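Side-chain contact in N-acetylglucosamine-6-phosphate deacetylase (Thermotoga maritima, PDB 1O12), which probably removes the acetyl group from N-acetylglucosamine 6-phosphate, using one divalent metal cation per subunit: residues A[110-113]-A[114-118]. Sequence-based numbering, arbitrary orientation.
Sequences RDYI and LENPS
Asn116 lays its amide nitrogen over one face of the Tyr112 ring, four residues back along the chain. ND2 sits 3.3 Å above the ring plane, displaced toward the rim, and comes nearest at CE1; ring and amide planes are 38° apart. Asn116 ND2 also donates to Tyr112 O at 3.1 Å, arriving in the carbonyl plane on a lone pair. Because Asn116 N also bonds to Tyr112 O, that carbonyl takes two donors from one residue. Asn116 CG lies beside its own backbone nitrogen (chi1 -55°), which folds the amide back over the last turn. This is the C-terminal end of helix 99-115, the helix of a beta-alpha-beta unit of the TIM-barrel amidohydrolase fold that leads on to strand 121-127. Asn116 is the first residue to leave helical backbone angles, and Pro117, with no N-H to give, follows it. Ile113 O meets Pro117 CA in a CA-H...O contact of 3.6 Å, while the Ile113 side chain touches Leu121 of that strand. Tyr112 reaches Leu121 too, and its OH hydrogen-bonds to Glu79 of helix 75-83. An alanine in place of Tyr112 is likely to leave Glu79 without this hydroxyl partner and the Asn116 amide without the ring beneath it. Two residues before Asn116, Leu114 N bonds to Arg110 O at 3.2 Å, and Leu114 CB packs against Arg110 O and Asp111 O, 3.6 Å from each.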
loop_
_atom_site.group_PDB
_atom_site.type_symbol
_atom_site.label_atom_id
_atom_site.label_comp_id
_atom_site.label_asym_id
_atom_site.label_seq_id
_atom_site.Cartn_x
_atom_site.Cartn_y
_atom_site.Cartn_z
ATOM N N ARG A 110 33.252 21.315 2.157
ATOM C CA ARG A 110 33.755 21.918 0.925
ATOM C C ARG A 110 35.289 21.870 0.914
ATOM O O ARG A 110 35.890 21.546 -0.109
ATOM C CB ARG A 110 33.297 23.382 0.808
ATOM C CG ARG A 110 33.699 24.129 -0.510
ATOM C CD ARG A 110 33.793 25.669 -0.269
ATOM N NE ARG A 110 34.813 26.000 0.741
ATOM C CZ ARG A 110 34.910 27.157 1.392
ATOM N NH1 ARG A 110 34.058 28.137 1.158
ATOM N NH2 ARG A 110 35.842 27.323 2.316
ATOM N N ASP A 111 35.914 22.183 2.048
ATOM C CA ASP A 111 37.368 22.164 2.130
ATOM C C ASP A 111 37.868 20.723 2.094
ATOM O O ASP A 111 38.943 20.421 1.535
ATOM C CB ASP A 111 37.876 22.822 3.427
ATOM C CG ASP A 111 37.577 24.309 3.511
ATOM O OD1 ASP A 111 37.348 24.963 2.466
ATOM O OD2 ASP A 111 37.594 24.831 4.644
ATOM N N TYR A 112 37.102 19.837 2.725
ATOM C CA TYR A 112 37.462 18.441 2.763
ATOM C C TYR A 112 37.400 17.843 1.359
ATOM O O TYR A 112 38.203 16.988 1.005
ATOM C CB TYR A 112 36.517 17.679 3.687
ATOM C CG TYR A 112 36.888 16.221 3.807
ATOM C CD1 TYR A 112 37.863 15.817 4.705
ATOM C CD2 TYR A 112 36.304 15.254 2.980
ATOM C CE1 TYR A 112 38.256 14.500 4.793
ATOM C CE2 TYR A 112 36.686 13.925 3.055
ATOM C CZ TYR A 112 37.668 13.544 3.970
ATOM O OH TYR A 112 38.063 12.211 4.107
ATOM N N ILE A 113 36.465 18.302 0.537
ATOM C CA ILE A 113 36.368 17.720 -0.794
ATOM C C ILE A 113 37.502 18.197 -1.708
ATOM O O ILE A 113 38.005 17.436 -2.555
ATOM C CB ILE A 113 34.952 17.989 -1.391
ATOM C CG1 ILE A 113 33.935 17.185 -0.561
ATOM C CG2 ILE A 113 34.927 17.693 -2.906
ATOM C CD1 ILE A 113 32.464 17.286 -1.006
ATOM N N LEU A 114 37.912 19.451 -1.493
ATOM C CA LEU A 114 38.988 20.094 -2.243
ATOM C C LEU A 114 40.302 19.412 -1.885
ATOM O O LEU A 114 41.162 19.242 -2.743
ATOM C CB LEU A 114 39.058 21.587 -1.881
ATOM C CG LEU A 114 40.029 22.604 -2.521
ATOM C CD1 LEU A 114 41.464 22.127 -2.334
ATOM C CD2 LEU A 114 39.719 22.820 -3.968
ATOM N N GLU A 115 40.451 19.011 -0.621
ATOM C CA GLU A 115 41.673 18.350 -0.156
ATOM C C GLU A 115 41.777 16.875 -0.525
ATOM O O GLU A 115 42.873 16.347 -0.668
ATOM C CB GLU A 115 41.809 18.510 1.360
ATOM C CG GLU A 115 42.363 19.857 1.775
ATOM C CD GLU A 115 41.808 20.339 3.106
ATOM O OE1 GLU A 115 41.765 19.526 4.057
ATOM O OE2 GLU A 115 41.420 21.535 3.207
ATOM N N ASN A 116 40.644 16.204 -0.675
ATOM C CA ASN A 116 40.649 14.787 -1.026
ATOM C C ASN A 116 39.766 14.575 -2.239
ATOM O O ASN A 116 38.698 13.991 -2.145
ATOM C CB ASN A 116 40.121 13.973 0.142
ATOM C CG ASN A 116 40.876 14.244 1.402
ATOM O OD1 ASN A 116 41.943 13.685 1.619
ATOM N ND2 ASN A 116 40.347 15.123 2.239
ATOM N N PRO A 117 40.212 15.057 -3.400
ATOM C CA PRO A 117 39.461 14.926 -4.652
ATOM C C PRO A 117 38.921 13.522 -5.030
ATOM O O PRO A 117 38.057 13.413 -5.894
ATOM C CB PRO A 117 40.430 15.524 -5.702
ATOM C CG PRO A 117 41.775 15.352 -5.076
ATOM C CD PRO A 117 41.513 15.710 -3.641
ATOM N N SER A 118 39.404 12.453 -4.415
ATOM C CA SER A 118 38.838 11.162 -4.767
ATOM C C SER A 118 37.970 10.547 -3.628
ATOM O O SER A 118 37.644 9.357 -3.654
ATOM C CB SER A 118 39.937 10.181 -5.225
ATOM O OG SER A 118 40.662 9.670 -4.127
#